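Local structure of Cfl (Pectobacterium brasiliense, 7A9J) at residues E265-E273 with I289-L300; E465-P473 with K496-I507. The protein probably activates carboxylic acids such as coronafacic acid at the expense of ATP for ligation, including amide formation. The protein carries 1 engineered substitution. All coordinates share one frame; numbering follows the deposited sequence.

Interaction 1: residues E265-E273 with I289-L300; sequences ENITETLKE and IIKNEENNNNSL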
loop_
_atom_site.group_PDB
_atom_site.type_symbol
_atom_site.label_atom_id
_atom_site.label_comp_id
_atom_site.label_asym_id
_atom_site.label_seq_id
_atom_site.Cartn_x
_atom_site.Cartn_y
_atom_site.Cartn_z
ATOM N N GLU A 265 8.565 -9.767 11.402
ATOM C CA GLU A 265 9.821 -9.463 12.074
ATOM C C GLU A 265 10.911 -10.458 11.693
ATOM O O GLU A 265 12.083 -10.093 11.635
ATOM C CB GLU A 265 9.640 -9.445 13.598
ATOM C CG GLU A 265 8.714 -8.339 14.094
ATOM C CD GLU A 265 8.191 -8.569 15.531
ATOM O OE1 GLU A 265 7.376 -7.732 15.994
ATOM O OE2 GLU A 265 8.585 -9.570 16.194
ATOM N N ASN A 266 10.557 -11.708 11.413
ATOM C CA ASN A 266 11.577 -12.662 10.998
ATOM C C ASN A 266 11.468 -12.936 9.500
ATOM O O ASN A 266 11.548 -14.094 9.071
ATOM C CB ASN A 266 11.434 -13.930 11.847
ATOM C CG ASN A 266 11.791 -13.677 13.298
ATOM O OD1 ASN A 266 10.916 -13.620 14.168
ATOM N ND2 ASN A 266 13.082 -13.519 13.568
ATOM N N ILE A 267 11.343 -11.864 8.701
ATOM C CA ILE A 267 10.862 -12.002 7.328
ATOM C C ILE A 267 11.822 -12.833 6.487
ATOM O O ILE A 267 11.383 -13.598 5.617
ATOM C CB ILE A 267 10.586 -10.622 6.685
ATOM C CG1 ILE A 267 10.046 -10.784 5.247
ATOM C CG2 ILE A 267 11.831 -9.740 6.720
ATOM C CD1 ILE A 267 8.671 -11.428 5.228
ATOM N N THR A 268 13.135 -12.657 6.667
ATOM C CA THR A 268 14.079 -13.415 5.844
ATOM C C THR A 268 13.900 -14.917 6.044
ATOM O O THR A 268 13.804 -15.683 5.076
ATOM C CB THR A 268 15.524 -13.004 6.165
ATOM O OG1 THR A 268 15.670 -11.607 5.868
ATOM C CG2 THR A 268 16.493 -13.794 5.303
ATOM N N GLU A 269 13.856 -15.359 7.303
ATOM C CA GLU A 269 13.656 -16.784 7.564
ATOM C C GLU A 269 12.269 -17.239 7.129
ATOM O O GLU A 269 12.113 -18.348 6.608
ATOM C CB GLU A 269 13.908 -17.095 9.035
ATOM C CG GLU A 269 15.407 -17.220 9.377
ATOM C CD GLU A 269 16.115 -18.392 8.658
ATOM O OE1 GLU A 269 15.432 -19.335 8.189
ATOM O OE2 GLU A 269 17.367 -18.372 8.566
ATOM N N THR A 270 11.246 -16.412 7.354
ATOM C CA THR A 270 9.908 -16.746 6.893
ATOM C C THR A 270 9.864 -16.942 5.385
ATOM O O THR A 270 9.187 -17.856 4.891
ATOM C CB THR A 270 8.951 -15.638 7.335
ATOM O OG1 THR A 270 8.943 -15.637 8.785
ATOM C CG2 THR A 270 7.529 -15.865 6.755
ATOM N N LEU A 271 10.559 -16.080 4.636
ATOM C CA LEU A 271 10.521 -16.171 3.178
ATOM C C LEU A 271 11.274 -17.401 2.683
ATOM O O LEU A 271 10.864 -18.020 1.690
ATOM C CB LEU A 271 11.085 -14.890 2.547
ATOM C CG LEU A 271 10.179 -13.660 2.585
ATOM C CD1 LEU A 271 10.857 -12.479 1.926
ATOM C CD2 LEU A 271 8.844 -14.016 1.827
ATOM N N LYS A 272 12.379 -17.757 3.338
ATOM C CA LYS A 272 13.049 -19.012 2.986
ATOM C C LYS A 272 12.124 -20.195 3.209
ATOM O O LYS A 272 12.143 -21.164 2.444
ATOM C CB LYS A 272 14.338 -19.189 3.789
ATOM C CG LYS A 272 15.444 -18.209 3.394
ATOM C CD LYS A 272 16.695 -18.450 4.251
ATOM C CE LYS A 272 17.873 -17.592 3.793
ATOM N NZ LYS A 272 19.017 -17.660 4.741
ATOM N N GLU A 273 11.292 -20.134 4.240
ATOM C CA GLU A 273 10.452 -21.297 4.505
ATOM C C GLU A 273 9.243 -21.322 3.587
ATOM O O GLU A 273 8.836 -22.386 3.115
ATOM C CB GLU A 273 9.979 -21.311 5.950
ATOM C CG GLU A 273 9.016 -22.438 6.236
ATOM C CD GLU A 273 8.678 -22.546 7.708
ATOM O OE1 GLU A 273 8.154 -23.603 8.123
ATOM O OE2 GLU A 273 8.942 -21.570 8.449
ATOM N N ILE A 289 14.188 -5.988 3.918
ATOM C CA ILE A 289 14.592 -7.276 3.381
ATOM C C ILE A 289 16.029 -7.196 2.847
ATOM O O ILE A 289 16.860 -8.080 3.103
ATOM C CB ILE A 289 13.548 -7.707 2.340
ATOM C CG1 ILE A 289 12.285 -8.156 3.128
ATOM C CG2 ILE A 289 14.048 -8.857 1.502
ATOM C CD1 ILE A 289 11.066 -8.366 2.273
ATOM N N ILE A 290 16.352 -6.095 2.177
ATOM C CA ILE A 290 17.700 -5.873 1.662
ATOM C C ILE A 290 18.690 -5.803 2.811
ATOM O O ILE A 290 19.767 -6.413 2.773
ATOM C CB ILE A 290 17.737 -4.584 0.824
ATOM C CG1 ILE A 290 16.892 -4.759 -0.446
ATOM C CG2 ILE A 290 19.208 -4.114 0.552
ATOM C CD1 ILE A 290 16.602 -3.446 -1.155
ATOM N N LYS A 291 18.340 -5.046 3.848
ATOM C CA LYS A 291 19.289 -4.835 4.931
ATOM C C LYS A 291 19.583 -6.127 5.684
ATOM O O LYS A 291 20.708 -6.334 6.138
ATOM C CB LYS A 291 18.764 -3.768 5.884
ATOM C CG LYS A 291 19.816 -3.387 6.937
ATOM C CD LYS A 291 19.386 -2.238 7.840
ATOM C CE LYS A 291 19.871 -0.897 7.316
ATOM N NZ LYS A 291 19.908 0.092 8.424
ATOM N N ASN A 292 18.599 -7.018 5.799
ATOM C CA ASN A 292 18.823 -8.280 6.500
ATOM C C ASN A 292 19.887 -9.136 5.814
ATOM O O ASN A 292 20.597 -9.896 6.482
ATOM C CB ASN A 292 17.513 -9.050 6.605
ATOM C CG ASN A 292 16.514 -8.356 7.495
ATOM O OD1 ASN A 292 16.853 -7.398 8.204
ATOM N ND2 ASN A 292 15.273 -8.839 7.477
ATOM N N GLU A 293 20.026 -9.011 4.491
ATOM C CA GLU A 293 21.000 -9.812 3.748
ATOM C C GLU A 293 22.437 -9.438 4.057
ATOM O O GLU A 293 23.324 -10.277 3.866
ATOM C CB GLU A 293 20.778 -9.676 2.242
ATOM C CG GLU A 293 19.516 -10.324 1.780
ATOM C CD GLU A 293 19.536 -11.834 1.953
ATOM O OE1 GLU A 293 20.314 -12.533 1.254
ATOM O OE2 GLU A 293 18.768 -12.319 2.793
ATOM N N GLU A 294 22.687 -8.190 4.482
ATOM C CA GLU A 294 24.044 -7.776 4.800
ATOM C C GLU A 294 24.656 -8.709 5.838
ATOM O O GLU A 294 25.847 -9.033 5.764
ATOM C CB GLU A 294 24.038 -6.315 5.270
ATOM C CG GLU A 294 23.945 -6.130 6.781
ATOM C CD GLU A 294 23.388 -4.778 7.206
ATOM O OE1 GLU A 294 22.598 -4.749 8.183
ATOM O OE2 GLU A 294 23.739 -3.751 6.575
ATOM N N ASN A 295 23.840 -9.193 6.777
ATOM C CA ASN A 295 24.217 -10.279 7.666
ATOM C C ASN A 295 23.832 -11.595 7.008
ATOM O O ASN A 295 24.214 -11.850 5.860
ATOM C CB ASN A 295 23.529 -10.124 9.020
ATOM C CG ASN A 295 23.196 -8.680 9.331
ATOM O OD1 ASN A 295 24.070 -7.908 9.735
ATOM N ND2 ASN A 295 21.929 -8.301 9.132
ATOM N N ASN A 296 23.074 -12.427 7.720
ATOM C CA ASN A 296 22.640 -13.713 7.191
ATOM C C ASN A 296 23.811 -14.509 6.632
ATOM O O ASN A 296 24.972 -14.167 6.867
ATOM C CB ASN A 296 21.571 -13.512 6.118
ATOM C CG ASN A 296 20.181 -13.759 6.647
ATOM O OD1 ASN A 296 19.650 -14.863 6.526
ATOM N ND2 ASN A 296 19.586 -12.738 7.256
ATOM N N ASN A 297 23.521 -15.570 5.891
ATOM C CA ASN A 297 24.583 -16.407 5.349
ATOM C C ASN A 297 24.027 -17.245 4.207
ATOM O O ASN A 297 24.529 -17.179 3.079
ATOM C CB ASN A 297 25.188 -17.307 6.442
ATOM C CG ASN A 297 26.419 -16.686 7.135
ATOM O OD1 ASN A 297 27.233 -16.005 6.505
ATOM N ND2 ASN A 297 26.556 -16.939 8.438
ATOM N N ASN A 298 22.972 -18.020 4.492
ATOM C CA ASN A 298 22.390 -18.915 3.495
ATOM C C ASN A 298 21.839 -18.158 2.298
ATOM O O ASN A 298 21.617 -18.766 1.245
ATOM C CB ASN A 298 21.283 -19.770 4.122
ATOM C CG ASN A 298 21.817 -20.786 5.119
ATOM O OD1 ASN A 298 22.945 -21.261 4.992
ATOM N ND2 ASN A 298 21.004 -21.127 6.114
ATOM N N SER A 299 21.629 -16.852 2.440
ATOM C CA SER A 299 21.229 -15.994 1.344
ATOM C C SER A 299 19.833 -16.366 0.864
ATOM O O SER A 299 19.535 -17.522 0.537
ATOM C CB SER A 299 22.238 -16.045 0.198
ATOM O OG SER A 299 23.186 -15.000 0.334
ATOM N N LEU A 300 18.967 -15.375 0.831
ATOM C CA LEU A 300 17.617 -15.563 0.346
ATOM C C LEU A 300 17.605 -15.326 -1.160
ATOM O O LEU A 300 18.081 -14.287 -1.637
ATOM C CB LEU A 300 16.683 -14.601 1.073
ATOM C CG LEU A 300 15.264 -14.466 0.555
ATOM C CD1 LEU A 300 14.525 -15.746 0.809
ATOM C CD2 LEU A 300 14.631 -13.310 1.291
HETATM O O HOH W 1 16.689 -10.701 3.463
HETATM O O HOH W 2 19.671 -14.404 3.640
#
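T268 and N292 form the polar joint between helix segments 267-273 and 289-294, whose axes cross nearly at a right angle (-95°) and come within 10.4 Å. N292 ND2 donates to T268 OG1 over 3.2 Å, with an N-H...O angle of 150° and the oxygen close to the amide plane. The T268 torsion (chi1 -61°) sets OG1 beside the backbone N and sends CG2 toward the carboxylate of E293 and the amide of N296. The same hydroxyl donates a hydrogen bond to water 1, 2.8 Å from T268 OG1, and that water in turn donates to I289 O and E293 OE2.

K272 reaches over the 295-300 turn. From CB its extended chain runs first along L300, with K272 CG 3.7 Å from L300 CD1. K272 CE then lies 3.7 Å from S299 O, and at the tip NZ meets CB of the poorly ordered N298 and makes weak bonds to N296 OD1 (3.4 Å from K272 NZ) and to water 2. The turn is tied back to its helix by E293, which, bent at its second torsion, takes the L300 N-H on the syn side of OE1; the poorly ordered N296 adds a bond from ND2 to N292 O, approaching from above the carbonyl plane.

Beneath this lies an apolar layer, where L271 CD1 packs against L300 CD2 at 3.9 Å and I267 CG2 against I289 CG1 at 4.0 Å. L234 and L259 add to it on the I267 side, while F326 of helix 316-326 backs I289. The contact is thus plain packing of two consecutive helices in the AMP-binding region. Its chemistry implies that apolar packing and the T268 hydroxyl, both donor and acceptor, fix the joint, whereas K272 contributes mainly through its aliphatic chain on L300, its NZ being weakly held.

Interaction 2: residues E465-P473 with K496-I507; sequences ERIIALIQP and KHPSEYIFIKEI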
loop_
_atom_site.group_PDB
_atom_site.type_symbol
_atom_site.label_atom_id
_atom_site.label_comp_id
_atom_site.label_asym_id
_atom_site.label_seq_id
_atom_site.Cartn_x
_atom_site.Cartn_y
_atom_site.Cartn_z
ATOM N N GLU A 465 16.511 31.115 -4.790
ATOM C CA GLU A 465 16.846 29.846 -4.179
ATOM C C GLU A 465 18.225 29.407 -4.622
ATOM O O GLU A 465 18.662 29.724 -5.728
ATOM C CB GLU A 465 15.860 28.710 -4.600
ATOM C CG GLU A 465 14.441 28.889 -4.106
ATOM C CD GLU A 465 13.513 27.770 -4.657
ATOM O OE1 GLU A 465 13.693 26.589 -4.294
ATOM O OE2 GLU A 465 12.617 28.044 -5.480
ATOM N N ARG A 466 18.867 28.590 -3.795
ATOM C CA ARG A 466 20.164 28.021 -4.136
ATOM C C ARG A 466 20.106 26.531 -3.842
ATOM O O ARG A 466 19.589 26.139 -2.791
ATOM C CB ARG A 466 21.253 28.699 -3.307
ATOM C CG ARG A 466 22.648 28.190 -3.499
ATOM C CD ARG A 466 23.654 29.169 -2.837
ATOM N NE ARG A 466 23.359 29.360 -1.423
ATOM C CZ ARG A 466 23.980 28.751 -0.420
ATOM N NH1 ARG A 466 24.965 27.889 -0.663
ATOM N NH2 ARG A 466 23.613 29.027 0.832
ATOM N N ILE A 467 20.638 25.716 -4.759
ATOM C CA ILE A 467 20.522 24.260 -4.623
ATOM C C ILE A 467 21.654 23.706 -3.784
ATOM O O ILE A 467 22.832 23.959 -4.059
ATOM C CB ILE A 467 20.497 23.592 -6.007
ATOM C CG1 ILE A 467 19.255 24.080 -6.757
ATOM C CG2 ILE A 467 20.522 22.028 -5.879
ATOM C CD1 ILE A 467 19.200 23.556 -8.187
ATOM N N ILE A 468 21.295 22.930 -2.763
ATOM C CA ILE A 468 22.259 22.268 -1.894
ATOM C C ILE A 468 22.150 20.764 -2.122
ATOM O O ILE A 468 21.035 20.222 -2.205
ATOM C CB ILE A 468 21.962 22.605 -0.420
ATOM C CG1 ILE A 468 21.738 24.123 -0.239
ATOM C CG2 ILE A 468 23.026 21.975 0.492
ATOM C CD1 ILE A 468 22.918 25.041 -0.634
ATOM N N ALA A 469 23.284 20.077 -2.175
ATOM C CA ALA A 469 23.255 18.612 -2.236
ATOM C C ALA A 469 23.875 18.047 -0.970
ATOM O O ALA A 469 25.045 18.327 -0.665
ATOM C CB ALA A 469 24.018 18.094 -3.464
ATOM N N LEU A 470 23.110 17.243 -0.249
ATOM C CA LEU A 470 23.676 16.411 0.800
ATOM C C LEU A 470 24.210 15.130 0.174
ATOM O O LEU A 470 23.473 14.420 -0.516
ATOM C CB LEU A 470 22.597 16.151 1.852
ATOM C CG LEU A 470 22.881 15.761 3.296
ATOM C CD1 LEU A 470 23.995 16.622 3.844
ATOM C CD2 LEU A 470 21.593 16.003 4.093
ATOM N N ILE A 471 25.495 14.852 0.373
ATOM C CA ILE A 471 26.191 13.743 -0.287
ATOM C C ILE A 471 26.686 12.777 0.783
ATOM O O ILE A 471 27.470 13.170 1.659
ATOM C CB ILE A 471 27.389 14.232 -1.118
ATOM C CG1 ILE A 471 26.971 15.263 -2.169
ATOM C CG2 ILE A 471 28.135 13.036 -1.750
ATOM C CD1 ILE A 471 26.145 14.699 -3.273
ATOM N N GLN A 472 26.291 11.508 0.680
ATOM C CA GLN A 472 26.792 10.484 1.595
ATOM C C GLN A 472 27.779 9.605 0.853
ATOM O O GLN A 472 27.363 8.821 -0.016
ATOM C CB GLN A 472 25.655 9.641 2.173
ATOM C CG GLN A 472 26.120 8.465 3.034
ATOM C CD GLN A 472 24.951 7.680 3.607
ATOM O OE1 GLN A 472 24.045 8.246 4.240
ATOM N NE2 GLN A 472 24.958 6.374 3.377
ATOM N N PRO A 473 29.080 9.719 1.133
ATOM C CA PRO A 473 30.068 8.936 0.388
ATOM C C PRO A 473 29.892 7.443 0.611
ATOM O O PRO A 473 29.512 6.987 1.695
ATOM C CB PRO A 473 31.408 9.437 0.945
ATOM C CG PRO A 473 31.097 10.817 1.434
ATOM C CD PRO A 473 29.724 10.697 2.024
ATOM N N LYS A 496 20.583 22.990 -13.269
ATOM C CA LYS A 496 20.149 22.001 -12.287
ATOM C C LYS A 496 21.243 21.660 -11.280
ATOM O O LYS A 496 20.977 20.930 -10.309
ATOM C CB LYS A 496 19.707 20.728 -13.016
ATOM C CG LYS A 496 18.591 20.932 -14.016
ATOM C CD LYS A 496 18.416 19.645 -14.818
ATOM C CE LYS A 496 17.314 19.748 -15.829
ATOM N NZ LYS A 496 17.202 18.455 -16.570
ATOM N N HIS A 497 22.451 22.155 -11.493
ATOM C CA HIS A 497 23.596 21.764 -10.683
ATOM C C HIS A 497 23.503 22.339 -9.269
ATOM O O HIS A 497 23.238 23.539 -9.098
ATOM C CB HIS A 497 24.899 22.281 -11.306
ATOM C CG HIS A 497 25.404 21.482 -12.471
ATOM N ND1 HIS A 497 24.584 20.741 -13.301
ATOM C CD2 HIS A 497 26.664 21.302 -12.930
ATOM C CE1 HIS A 497 25.317 20.145 -14.225
ATOM N NE2 HIS A 497 26.584 20.468 -14.021
ATOM N N PRO A 498 23.847 21.553 -8.260
ATOM C CA PRO A 498 23.952 22.098 -6.904
ATOM C C PRO A 498 24.967 23.226 -6.885
ATOM O O PRO A 498 25.955 23.209 -7.623
ATOM C CB PRO A 498 24.413 20.894 -6.067
ATOM C CG PRO A 498 23.892 19.672 -6.835
ATOM C CD PRO A 498 23.971 20.075 -8.303
ATOM N N SER A 499 24.665 24.241 -6.098
ATOM C CA SER A 499 25.651 25.270 -5.799
ATOM C C SER A 499 26.619 24.876 -4.690
ATOM O O SER A 499 27.648 25.547 -4.511
ATOM C CB SER A 499 24.923 26.547 -5.399
ATOM O OG SER A 499 24.290 27.132 -6.518
ATOM N N GLU A 500 26.344 23.803 -3.962
ATOM C CA GLU A 500 27.082 23.483 -2.756
ATOM C C GLU A 500 26.877 22.019 -2.413
ATOM O O GLU A 500 25.809 21.466 -2.652
ATOM C CB GLU A 500 26.591 24.353 -1.623
ATOM C CG GLU A 500 27.257 24.162 -0.318
ATOM C CD GLU A 500 26.800 25.253 0.631
ATOM O OE1 GLU A 500 27.034 26.443 0.328
ATOM O OE2 GLU A 500 26.152 24.925 1.633
ATOM N N TYR A 501 27.912 21.412 -1.851
ATOM C CA TYR A 501 27.925 20.006 -1.466
ATOM C C TYR A 501 28.181 19.914 0.034
ATOM O O TYR A 501 29.124 20.534 0.543
ATOM C CB TYR A 501 29.020 19.267 -2.271
ATOM C CG TYR A 501 28.722 19.268 -3.742
ATOM C CD1 TYR A 501 27.658 18.526 -4.227
ATOM C CD2 TYR A 501 29.466 20.012 -4.645
ATOM C CE1 TYR A 501 27.341 18.499 -5.554
ATOM C CE2 TYR A 501 29.157 19.982 -6.019
ATOM C CZ TYR A 501 28.073 19.220 -6.447
ATOM O OH TYR A 501 27.680 19.153 -7.763
ATOM N N ILE A 502 27.330 19.176 0.743
ATOM C CA ILE A 502 27.521 18.907 2.162
ATOM C C ILE A 502 27.794 17.417 2.304
ATOM O O ILE A 502 26.906 16.591 2.075
ATOM C CB ILE A 502 26.309 19.340 2.994
ATOM C CG1 ILE A 502 26.075 20.853 2.840
ATOM C CG2 ILE A 502 26.545 19.039 4.487
ATOM C CD1 ILE A 502 24.853 21.390 3.577
ATOM N N PHE A 503 29.024 17.061 2.649
ATOM C CA PHE A 503 29.382 15.659 2.815
ATOM C C PHE A 503 29.069 15.254 4.245
ATOM O O PHE A 503 29.572 15.867 5.193
ATOM C CB PHE A 503 30.861 15.405 2.505
ATOM C CG PHE A 503 31.227 15.658 1.078
ATOM C CD1 PHE A 503 31.475 16.951 0.633
ATOM C CD2 PHE A 503 31.313 14.616 0.175
ATOM C CE1 PHE A 503 31.802 17.196 -0.690
ATOM C CE2 PHE A 503 31.652 14.851 -1.145
ATOM C CZ PHE A 503 31.897 16.147 -1.578
ATOM N N ILE A 504 28.260 14.212 4.396
ATOM C CA ILE A 504 27.913 13.660 5.697
ATOM C C ILE A 504 27.787 12.151 5.519
ATOM O O ILE A 504 27.208 11.689 4.531
ATOM C CB ILE A 504 26.617 14.299 6.245
ATOM C CG1 ILE A 504 26.441 13.989 7.725
ATOM C CG2 ILE A 504 25.404 13.852 5.464
ATOM C CD1 ILE A 504 25.262 14.701 8.348
ATOM N N LYS A 505 28.373 11.370 6.418
ATOM C CA LYS A 505 28.384 9.938 6.135
ATOM C C LYS A 505 27.176 9.214 6.700
ATOM O O LYS A 505 27.079 7.993 6.558
ATOM C CB LYS A 505 29.695 9.304 6.600
ATOM C CG LYS A 505 30.830 9.689 5.651
ATOM C CD LYS A 505 32.107 8.892 5.814
ATOM C CE LYS A 505 33.129 9.397 4.805
ATOM N NZ LYS A 505 33.061 10.893 4.691
ATOM N N GLU A 506 26.227 9.946 7.272
ATOM C CA GLU A 506 24.913 9.400 7.585
ATOM C C GLU A 506 23.885 10.496 7.361
ATOM O O GLU A 506 23.955 11.547 8.003
ATOM C CB GLU A 506 24.857 8.895 9.020
ATOM C CG GLU A 506 23.530 8.324 9.414
ATOM C CD GLU A 506 23.486 7.959 10.881
ATOM O OE1 GLU A 506 24.359 8.440 11.640
ATOM O OE2 GLU A 506 22.584 7.187 11.275
ATOM N N ILE A 507 22.942 10.267 6.454
ATOM C CA ILE A 507 21.907 11.264 6.200
ATOM C C ILE A 507 20.774 11.052 7.198
ATOM O O ILE A 507 20.287 9.927 7.337
ATOM C CB ILE A 507 21.417 11.190 4.746
ATOM C CG1 ILE A 507 22.503 11.720 3.815
ATOM C CG2 ILE A 507 20.091 11.948 4.570
ATOM C CD1 ILE A 507 22.159 11.611 2.355
HETATM O O HOH W 3 21.654 26.907 -7.200
#
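I471 and F503 belong to two parallel strands, 465-473 and 500-503, paired at the heart of this contact. The central hydrogen bonds are nearly straight: I502 N donates to A469 O at 2.8 Å (172°), and I471 N to I502 O at 2.8 Å (175°). On one face A469 CB packs 3.7 Å from Y501 CD1, and I471 CG2 4.0 Å from F503 CE2, the two side chains running side by side. On the other, L470 CD1 reaches I504 CG2 at 3.5 Å and I468 CG2 meets I502 CD1 at 3.6 Å.

One end is a compact polar cluster: R466 NH1 makes a salt bridge to E500 OE1 (2.7 Å), which lies in the guanidinium plane, whereas NH1 approaches from above the carboxylate plane. Y524 and T536 hold E500 further, and water 3 joins I467 N to S499 OG. The loose, solvent side is the other end, where Q472 OE1 accepts the I507 N-H at 3.2 Å beside the exposed, poorly ordered K505 and E506.

This pairing closes a beta-alpha-beta unit of the C-terminal domain through helix 481-491, whose I484 and L488 cover Y501. Helix 524-530 lies over I468 and I502, and strand 450-460 pairs antiparallel with strand 464-473 on its other edge.

Interaction 1 joins two helices within the AMP-binding region, whereas interaction 2 pairs two strands in the C-terminal domain; they share no element, and their centres lie 33 Å apart, with nearest atoms about 8 Å apart and no touch. The strand pair buries about twice the surface (1010 against 503 Å²) and has mostly buried residues, in keeping with a sheet covered by helices. Interaction 1 is only partly buried, and its polar side borders a poorly ordered asparagine-rich loop. Regular main-chain bonds dominate 465-473 with 496-507, with one salt bridge at an end; 265-273 with 289-300 relies on side chains, a bridging water and apolar packing.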